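Local coordinates for protein extracellular ligand-binding receptor (Rhodopseudomonas palustris, PDB 4F06) that binds p-hydroxybenzoic acid and probably delivers it and related lignin-derived benzoates to an ABC transporter as its solute-binding component, at residues A104-I109 / Y149-D154; A145-G150 / T200-G205; T5-V10 / T44-Y49. All coordinates share one frame; numbering follows the deposited sequence. Where two conformers were deposited one is given.

Interaction 1 of 3, residues A104-I109 / Y149-D154; sequences AATSSI and YGPGID. With PHB (p-hydroxybenzoic acid), chain B; SO4 (sulfate ion), chain E.
A105 meets the helix start at Y149-D154 mainly by way of the bound p-hydroxybenzoic acid. Its N donates to ligand O1' at 3.0 Å, and Y149 OH donates to O2' at 2.7 Å, so each segment grips one oxygen of the same carboxylate. P151 CG rests against this group, 3.6 Å from O1'. Y149 has CG between its backbone N and carbonyl carbon (chi1 76°), and its ring takes P151 CD over the centre of one face, 3.4 Å above the plane.

T106 follows. Its CG2 lies against the carboxylate of D154, 3.5 Å from OD2, the two side chains crossing at about a right angle. T106 OG1 comes within 3.1 Å of P151 N, but a proline nitrogen has no hydrogen to give; the hydroxyl is instead hydrogen-bonded to T82 OG1. T106 OG1 also lies 3.4 Å from G150 C, and G150 N weakly holds a sulfate ion, probably from the crystallisation liquor.

At S107 the backbone N donates to D154 OD2 (2.9 Å, N-H...O 168°), meeting that oxygen nearly along its C-O axis. One water donates to both S107 OG and D154 OD2; S107 OG is also hydrogen-bonded to D365. A second water accepts from S108 N and donates to D154 OD1. The aspartate thus gathers N-H groups, directly and through water, at the start of the 3-10 turn 107-109, and these N-H groups and waters would probably help to stabilise its negative charge.

A loop after a strand of one lobe, facing a helix N-terminus of the other across a ligand carboxylate, is consistent with the ligand-closed cleft between the two lobes of a type I periplasmic binding protein.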
loop_
_atom_site.group_PDB
_atom_site.type_symbol
_atom_site.label_atom_id
_atom_site.label_comp_id
_atom_site.label_asym_id
_atom_site.label_seq_id
_atom_site.Cartn_x
_atom_site.Cartn_y
_atom_site.Cartn_z
ATOM N N ALA A 104 3.266 -4.665 0.755
ATOM C CA ALA A 104 4.658 -4.305 1.144
ATOM C C ALA A 104 5.286 -3.437 0.063
ATOM O O ALA A 104 5.376 -3.837 -1.119
ATOM C CB ALA A 104 5.438 -5.580 1.307
ATOM N N ALA A 105 5.813 -2.263 0.462
ATOM C CA ALA A 105 5.939 -1.125 -0.458
ATOM C C ALA A 105 7.408 -0.676 -0.609
ATOM O O ALA A 105 7.685 0.367 -1.221
ATOM C CB ALA A 105 5.087 0.024 0.050
ATOM N N THR A 106 8.382 -1.416 -0.070
ATOM C CA THR A 106 9.809 -1.014 -0.202
ATOM C C THR A 106 10.218 -1.309 -1.660
ATOM O O THR A 106 9.952 -2.396 -2.211
ATOM C CB THR A 106 10.646 -1.774 0.827
ATOM O OG1 THR A 106 10.225 -1.324 2.126
ATOM C CG2 THR A 106 12.157 -1.504 0.683
ATOM N N SER A 107 10.911 -0.348 -2.278
ATOM C CA SER A 107 11.187 -0.463 -3.729
ATOM C C SER A 107 11.928 -1.743 -4.072
ATOM O O SER A 107 11.583 -2.401 -5.047
ATOM C CB SER A 107 12.005 0.741 -4.225
ATOM O OG SER A 107 11.223 1.913 -4.290
ATOM N N SER A 108 12.957 -2.098 -3.307
ATOM C CA SER A 108 13.821 -3.205 -3.685
ATOM C C SER A 108 13.161 -4.575 -3.612
ATOM O O SER A 108 13.770 -5.544 -4.064
ATOM C CB SER A 108 15.092 -3.222 -2.842
ATOM O OG SER A 108 14.737 -3.443 -1.483
ATOM N N ILE A 109 11.946 -4.702 -3.061
ATOM C CA ILE A 109 11.336 -6.036 -2.962
ATOM C C ILE A 109 11.287 -6.693 -4.343
ATOM O O ILE A 109 11.534 -7.886 -4.466
ATOM C CB ILE A 109 9.945 -5.936 -2.336
ATOM C CG1 ILE A 109 10.048 -5.528 -0.855
ATOM C CG2 ILE A 109 9.192 -7.267 -2.494
ATOM C CD1 ILE A 109 8.708 -5.227 -0.199
ATOM N N TYR A 149 12.105 1.309 9.658
ATOM C CA TYR A 149 12.334 0.050 8.937
ATOM C C TYR A 149 12.205 0.358 7.447
ATOM O O TYR A 149 11.980 1.496 7.056
ATOM C CB TYR A 149 11.409 -1.112 9.410
ATOM C CG TYR A 149 9.949 -1.061 8.940
ATOM C CD1 TYR A 149 9.129 0.074 9.122
ATOM C CD2 TYR A 149 9.383 -2.190 8.383
ATOM C CE1 TYR A 149 7.801 0.055 8.683
ATOM C CE2 TYR A 149 8.057 -2.207 7.948
ATOM C CZ TYR A 149 7.288 -1.071 8.092
ATOM O OH TYR A 149 5.970 -1.069 7.675
ATOM N N GLY A 150 12.317 -0.670 6.604
ATOM C CA GLY A 150 12.484 -0.532 5.151
ATOM C C GLY A 150 11.685 0.590 4.490
ATOM O O GLY A 150 12.270 1.474 3.870
ATOM N N PRO A 151 10.348 0.570 4.578
ATOM C CA PRO A 151 9.576 1.531 3.791
ATOM C C PRO A 151 9.696 2.944 4.381
ATOM O O PRO A 151 9.600 3.925 3.639
ATOM C CB PRO A 151 8.139 0.971 3.864
ATOM C CG PRO A 151 8.123 0.159 5.130
ATOM C CD PRO A 151 9.499 -0.470 5.203
ATOM N N GLY A 152 9.903 3.065 5.700
ATOM C CA GLY A 152 10.133 4.394 6.285
ATOM C C GLY A 152 11.431 5.014 5.809
ATOM O O GLY A 152 11.502 6.209 5.514
ATOM N N ILE A 153 12.490 4.190 5.749
ATOM C CA ILE A 153 13.796 4.649 5.257
ATOM C C ILE A 153 13.691 5.063 3.778
ATOM O O ILE A 153 14.193 6.126 3.413
ATOM C CB ILE A 153 14.850 3.548 5.482
ATOM C CG1 ILE A 153 15.055 3.361 7.000
ATOM C CG2 ILE A 153 16.167 3.982 4.824
ATOM C CD1 ILE A 153 15.807 2.100 7.423
ATOM N N ASP A 154 12.945 4.306 2.958
ATOM C CA ASP A 154 12.713 4.716 1.571
ATOM C C ASP A 154 11.988 6.082 1.544
ATOM O O ASP A 154 12.341 6.969 0.785
ATOM C CB ASP A 154 11.813 3.736 0.837
ATOM C CG ASP A 154 12.512 2.559 0.189
ATOM O OD1 ASP A 154 13.707 2.329 0.337
ATOM O OD2 ASP A 154 11.752 1.779 -0.428
HETATM C "C1'" PHB B . 5.412 -2.130 4.508
HETATM O "O1'" PHB B . 5.987 -2.148 3.411
HETATM O "O2'" PHB B . 5.861 -2.751 5.532
HETATM C C1 PHB B . 4.176 -1.296 4.636
HETATM C C2 PHB B . 3.971 -0.197 3.781
HETATM C C3 PHB B . 2.863 0.602 3.930
HETATM C C4 PHB B . 1.957 0.358 4.941
HETATM C C5 PHB B . 2.145 -0.709 5.795
HETATM C C6 PHB B . 3.254 -1.536 5.667
HETATM O O4 PHB B . 0.882 1.142 5.158
HETATM S S SO4 E . 13.172 -4.276 7.472
HETATM O O1 SO4 E . 12.029 -4.557 8.422
HETATM O O2 SO4 E . 14.132 -5.386 7.668
HETATM O O3 SO4 E . 12.405 -4.007 6.265
HETATM O O4 SO4 E . 13.818 -3.006 7.794
HETATM O O HOH W 1 9.874 2.856 -2.121
HETATM O O HOH W 2 14.225 0.050 -1.525
#

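Interaction 2 of 3, residues A145-G150 / T200-G205; sequences AVSDYG and TFLPAG. With PHB (p-hydroxybenzoic acid), chain B; SO4 (sulfate ion), chain E.
Y149 CE1 comes to the edge of the F201 ring, near its plane, 4.1 Å from CE2, with the two side chains at about a right angle. Another part of the F201 edge faces the ring of p-hydroxybenzoic acid: CE1 is 3.6 Å from ligand C3. A sulfate oxygen, O1, sits in the plane of the Y149 ring at its edge. F201 reaches the pocket because its CG is anti to the backbone N (chi1 161°). P203 CB touches both Y149 OH and ligand C5, and beyond it A204 N donates almost straight to the phenolic O4 (3.1 Å, 176°).

Behind the rings the strands run parallel. A145 O is gripped twice, by T200 OG1 at 2.8 Å and weakly by F201 N at 3.3 Å; the hydroxyl approaches from 30° off the carbonyl plane. S147 N then donates to F201 O at 3.0 Å. Past this bond the ladder gives way to packing, with S147 OG lodged against L202 CA and P203 CD.

Strand 141-147 lies between 169-176 and 197-201 in its sheet, and 226-230 pairs with the far side of 197-201. F211 of helix 206-217 packs on A145, T200 and L202, covering the sheet face opposite V146 and F201.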
loop_
_atom_site.group_PDB
_atom_site.type_symbol
_atom_site.label_atom_id
_atom_site.label_comp_id
_atom_site.label_asym_id
_atom_site.label_seq_id
_atom_site.Cartn_x
_atom_site.Cartn_y
_atom_site.Cartn_z
ATOM N N ALA A 145 9.364 12.441 9.944
ATOM C CA ALA A 145 9.243 11.448 11.008
ATOM C C ALA A 145 8.755 10.169 10.328
ATOM O O ALA A 145 7.647 10.151 9.758
ATOM C CB ALA A 145 8.234 11.875 12.079
ATOM N N VAL A 146 9.574 9.104 10.345
ATOM C CA VAL A 146 9.182 7.876 9.689
ATOM C C VAL A 146 9.427 6.691 10.588
ATOM O O VAL A 146 10.373 6.711 11.409
ATOM C CB VAL A 146 9.973 7.632 8.374
ATOM C CG1 VAL A 146 9.636 8.683 7.345
ATOM C CG2 VAL A 146 11.493 7.544 8.604
ATOM N N SER A 147 8.607 5.633 10.465
ATOM C CA SER A 147 8.898 4.394 11.199
ATOM C C SER A 147 10.264 3.861 10.739
ATOM O O SER A 147 10.585 3.853 9.540
ATOM C CB SER A 147 7.802 3.367 10.985
ATOM O OG SER A 147 6.595 3.875 11.515
ATOM N N ASP A 148 11.013 3.314 11.698
ATOM C CA ASP A 148 12.403 2.915 11.456
ATOM C C ASP A 148 12.493 1.487 10.915
ATOM O O ASP A 148 12.918 0.545 11.603
ATOM C CB ASP A 148 13.169 3.014 12.775
ATOM C CG ASP A 148 14.643 2.782 12.594
ATOM O OD1 ASP A 148 15.154 2.899 11.458
ATOM O OD2 ASP A 148 15.279 2.496 13.625
ATOM N N TYR A 149 12.105 1.309 9.658
ATOM C CA TYR A 149 12.334 0.050 8.937
ATOM C C TYR A 149 12.205 0.358 7.447
ATOM O O TYR A 149 11.980 1.496 7.056
ATOM C CB TYR A 149 11.409 -1.112 9.410
ATOM C CG TYR A 149 9.949 -1.061 8.940
ATOM C CD1 TYR A 149 9.129 0.074 9.122
ATOM C CD2 TYR A 149 9.383 -2.190 8.383
ATOM C CE1 TYR A 149 7.801 0.055 8.683
ATOM C CE2 TYR A 149 8.057 -2.207 7.948
ATOM C CZ TYR A 149 7.288 -1.071 8.092
ATOM O OH TYR A 149 5.970 -1.069 7.675
ATOM N N GLY A 150 12.317 -0.670 6.604
ATOM C CA GLY A 150 12.484 -0.532 5.151
ATOM C C GLY A 150 11.685 0.590 4.490
ATOM O O GLY A 150 12.270 1.474 3.870
ATOM N N THR A 200 5.418 12.566 7.135
ATOM C CA THR A 200 5.446 11.321 7.879
ATOM C C THR A 200 4.946 10.124 7.106
ATOM O O THR A 200 4.072 10.202 6.227
ATOM C CB THR A 200 4.663 11.488 9.217
ATOM O OG1 THR A 200 4.895 10.368 10.082
ATOM C CG2 THR A 200 3.195 11.573 8.953
ATOM N N PHE A 201 5.531 8.985 7.468
ATOM C CA PHE A 201 5.012 7.670 7.152
ATOM C C PHE A 201 5.141 6.773 8.390
ATOM O O PHE A 201 6.219 6.762 9.020
ATOM C CB PHE A 201 5.833 6.972 6.040
ATOM C CG PHE A 201 5.604 5.474 6.010
ATOM C CD1 PHE A 201 4.439 4.903 5.467
ATOM C CD2 PHE A 201 6.553 4.617 6.605
ATOM C CE1 PHE A 201 4.199 3.552 5.514
ATOM C CE2 PHE A 201 6.311 3.245 6.647
ATOM C CZ PHE A 201 5.147 2.705 6.110
ATOM N N LEU A 202 4.066 6.044 8.699
ATOM C CA LEU A 202 4.117 4.881 9.583
ATOM C C LEU A 202 3.199 3.867 8.895
ATOM O O LEU A 202 2.301 4.246 8.145
ATOM C CB LEU A 202 3.591 5.191 10.995
ATOM C CG LEU A 202 4.115 6.461 11.683
ATOM C CD1 LEU A 202 3.281 7.684 11.330
ATOM C CD2 LEU A 202 4.102 6.251 13.179
ATOM N N PRO A 203 3.341 2.563 9.160
ATOM C CA PRO A 203 2.445 1.573 8.527
ATOM C C PRO A 203 1.022 1.805 9.028
ATOM O O PRO A 203 0.773 2.068 10.233
ATOM C CB PRO A 203 2.990 0.222 9.030
ATOM C CG PRO A 203 3.755 0.574 10.288
ATOM C CD PRO A 203 4.362 1.950 10.026
ATOM N N ALA A 204 0.069 1.722 8.100
ATOM C CA ALA A 204 -1.337 1.967 8.466
ATOM C C ALA A 204 -1.771 0.985 9.534
ATOM O O ALA A 204 -1.507 -0.213 9.483
ATOM C CB ALA A 204 -2.184 1.836 7.240
ATOM N N GLY A 205 -2.430 1.511 10.567
ATOM C CA GLY A 205 -2.823 0.740 11.747
ATOM C C GLY A 205 -2.643 1.575 12.985
ATOM O O GLY A 205 -2.622 2.813 12.914
HETATM C "C1'" PHB B . 5.412 -2.130 4.508
HETATM O "O1'" PHB B . 5.987 -2.148 3.411
HETATM O "O2'" PHB B . 5.861 -2.751 5.532
HETATM C C1 PHB B . 4.176 -1.296 4.636
HETATM C C2 PHB B . 3.971 -0.197 3.781
HETATM C C3 PHB B . 2.863 0.602 3.930
HETATM C C4 PHB B . 1.957 0.358 4.941
HETATM C C5 PHB B . 2.145 -0.709 5.795
HETATM C C6 PHB B . 3.254 -1.536 5.667
HETATM O O4 PHB B . 0.882 1.142 5.158
HETATM S S SO4 E . 13.172 -4.276 7.472
HETATM O O1 SO4 E . 12.029 -4.557 8.422
HETATM O O2 SO4 E . 14.132 -5.386 7.668
HETATM O O3 SO4 E . 12.405 -4.007 6.265
HETATM O O4 SO4 E . 13.818 -3.006 7.794
#

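Interaction 3 of 3, residues T5-V10 / T44-Y49; sequences TIKVGV and TVEFVY
V8 and F47 lie side by side on one face of a parallel strand pair, V8 CB 3.6 Å from CD2 of the ring. V10 packs the same way on Y49 (CB to CD2, 3.7 Å), while V10 CG2 comes to the F47 ring at its edge. V8 CG2, anti to its carbonyl carbon, reaches back toward the previous pair on this face, I6-V45, and touches V45 CG1 at 3.9 Å. An alanine in place of V8 would probably open a gap between V45 and F47 and let the phenyl ring turn more freely.

On the other face K7 and E46 extend alongside each other. K7 CE lies 3.4 Å from E46 OE1, but the charged ends stay beyond salt-bridge range, and K7 NZ instead pairs with E71.

Five backbone hydrogen bonds set this register: I6, V8 and V10 give their N-H groups to the carbonyls of T44, E46 and V48, and E46 and V48 return theirs to I6 and V8. V10 N to V48 O is 2.7 Å and nearly straight (177°). The axes of the two segments cross at -27°.

Strand 5-12 is flanked by 43-51 and 75-78. Helix 19-36, in the beta-alpha-beta connection between the paired strands, places I29 on V10, F47 and Y49; helix 283-301 continues the cover of that face over I6, V8 and V45.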
loop_
_atom_site.group_PDB
_atom_site.type_symbol
_atom_site.label_atom_id
_atom_site.label_comp_id
_atom_site.label_asym_id
_atom_site.label_seq_id
_atom_site.Cartn_x
_atom_site.Cartn_y
_atom_site.Cartn_z
ATOM N N THR A 5 -8.444 -28.113 -9.362
ATOM C CA THR A 5 -8.405 -26.907 -8.502
ATOM C C THR A 5 -6.983 -26.343 -8.448
ATOM O O THR A 5 -6.029 -27.064 -8.211
ATOM C CB THR A 5 -8.943 -27.139 -7.064
ATOM O OG1 THR A 5 -10.305 -27.530 -7.141
ATOM C CG2 THR A 5 -8.893 -25.863 -6.259
ATOM N N ILE A 6 -6.858 -25.048 -8.696
ATOM C CA ILE A 6 -5.603 -24.300 -8.511
ATOM C C ILE A 6 -5.705 -23.486 -7.245
ATOM O O ILE A 6 -6.658 -22.712 -7.126
ATOM C CB ILE A 6 -5.302 -23.400 -9.736
ATOM C CG1 ILE A 6 -5.173 -24.283 -10.987
ATOM C CG2 ILE A 6 -4.060 -22.556 -9.502
ATOM C CD1 ILE A 6 -5.073 -23.462 -12.273
ATOM N N LYS A 7 -4.768 -23.669 -6.302
ATOM C CA LYS A 7 -4.823 -22.902 -5.081
ATOM C C LYS A 7 -3.833 -21.751 -5.108
ATOM O O LYS A 7 -2.739 -21.860 -5.660
ATOM C CB LYS A 7 -4.577 -23.818 -3.862
ATOM C CG LYS A 7 -5.706 -24.826 -3.668
ATOM C CD LYS A 7 -5.576 -25.655 -2.387
ATOM C CE LYS A 7 -6.750 -26.618 -2.258
ATOM N NZ LYS A 7 -6.638 -27.407 -0.997
ATOM N N VAL A 8 -4.273 -20.643 -4.502
ATOM C CA VAL A 8 -3.498 -19.433 -4.350
ATOM C C VAL A 8 -3.370 -19.217 -2.874
ATOM O O VAL A 8 -4.379 -19.153 -2.174
ATOM C CB VAL A 8 -4.209 -18.209 -5.017
ATOM C CG1 VAL A 8 -3.424 -16.924 -4.765
ATOM C CG2 VAL A 8 -4.400 -18.460 -6.498
ATOM N N GLY A 9 -2.133 -19.059 -2.380
ATOM C CA GLY A 9 -1.932 -18.846 -0.928
ATOM C C GLY A 9 -1.752 -17.371 -0.643
ATOM O O GLY A 9 -0.858 -16.731 -1.185
ATOM N N VAL A 10 -2.647 -16.815 0.188
ATOM C CA VAL A 10 -2.625 -15.398 0.518
ATOM C C VAL A 10 -2.146 -15.245 1.944
ATOM O O VAL A 10 -2.787 -15.773 2.880
ATOM C CB VAL A 10 -4.037 -14.798 0.387
ATOM C CG1 VAL A 10 -3.991 -13.313 0.722
ATOM C CG2 VAL A 10 -4.610 -14.988 -1.031
ATOM N N THR A 44 -10.848 -24.511 -11.433
ATOM C CA THR A 44 -11.399 -23.727 -10.332
ATOM C C THR A 44 -10.227 -23.113 -9.575
ATOM O O THR A 44 -9.223 -23.776 -9.360
ATOM C CB THR A 44 -12.197 -24.639 -9.410
ATOM O OG1 THR A 44 -13.331 -25.124 -10.129
ATOM C CG2 THR A 44 -12.698 -23.900 -8.212
ATOM N N VAL A 45 -10.339 -21.838 -9.206
ATOM C CA VAL A 45 -9.283 -21.126 -8.462
ATOM C C VAL A 45 -9.802 -20.981 -7.041
ATOM O O VAL A 45 -10.900 -20.467 -6.815
ATOM C CB VAL A 45 -8.971 -19.753 -9.085
ATOM C CG1 VAL A 45 -7.821 -19.065 -8.350
ATOM C CG2 VAL A 45 -8.646 -19.950 -10.568
ATOM N N GLU A 46 -8.982 -21.409 -6.074
ATOM C CA GLU A 46 -9.341 -21.298 -4.664
ATOM C C GLU A 46 -8.251 -20.493 -3.941
ATOM O O GLU A 46 -7.078 -20.840 -4.040
ATOM C CB GLU A 46 -9.447 -22.712 -4.029
ATOM C CG GLU A 46 -9.805 -22.710 -2.557
ATOM C CD GLU A 46 -9.786 -24.093 -1.940
ATOM O OE1 GLU A 46 -9.809 -25.129 -2.674
ATOM O OE2 GLU A 46 -9.760 -24.150 -0.683
ATOM N N PHE A 47 -8.662 -19.496 -3.161
ATOM C CA PHE A 47 -7.760 -18.706 -2.337
ATOM C C PHE A 47 -7.769 -19.255 -0.920
ATOM O O PHE A 47 -8.839 -19.501 -0.338
ATOM C CB PHE A 47 -8.208 -17.251 -2.384
ATOM C CG PHE A 47 -8.046 -16.617 -3.747
ATOM C CD1 PHE A 47 -9.083 -16.694 -4.704
ATOM C CD2 PHE A 47 -6.863 -15.900 -4.068
ATOM C CE1 PHE A 47 -8.931 -16.130 -5.971
ATOM C CE2 PHE A 47 -6.729 -15.328 -5.341
ATOM C CZ PHE A 47 -7.763 -15.426 -6.277
ATOM N N VAL A 48 -6.561 -19.455 -0.383
ATOM C CA VAL A 48 -6.281 -20.029 0.961
ATOM C C VAL A 48 -5.541 -18.950 1.773
ATOM O O VAL A 48 -4.515 -18.450 1.318
ATOM C CB VAL A 48 -5.390 -21.300 0.841
ATOM C CG1 VAL A 48 -5.175 -21.949 2.222
ATOM C CG2 VAL A 48 -6.013 -22.284 -0.165
ATOM N N TYR A 49 -6.057 -18.578 2.948
ATOM C CA TYR A 49 -5.505 -17.446 3.704
ATOM C C TYR A 49 -4.685 -17.916 4.893
ATOM O O TYR A 49 -5.100 -18.820 5.634
ATOM C CB TYR A 49 -6.652 -16.510 4.186
ATOM C CG TYR A 49 -7.409 -15.921 3.019
ATOM C CD1 TYR A 49 -8.469 -16.609 2.427
ATOM C CD2 TYR A 49 -7.026 -14.688 2.488
ATOM C CE1 TYR A 49 -9.132 -16.058 1.334
ATOM C CE2 TYR A 49 -7.691 -14.147 1.400
ATOM C CZ TYR A 49 -8.722 -14.835 0.828
ATOM O OH TYR A 49 -9.385 -14.292 -0.261
#

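Interactions 1 and 2 are buried neighbours sharing Y149 and G150: strand 141-147 leads through Y149 into helix 150-165, and P151 and G152 pack on F201. Both reach the carboxylate of the same p-hydroxybenzoic acid through Y149; interaction 1 adds A105 N there, and interaction 2 adds the ring and phenolic end. Interaction 3 lies apart, its centre about 27 Å and 31 Å from the centres of the other two, and is partly exposed. It is the most regular, an uninterrupted strand ladder with one apolar and one more polar face. In interaction 2 a short ladder frays into pocket-lining loops, whereas interaction 1 has no strand pairing and depends on an aspartate, waters and ligand.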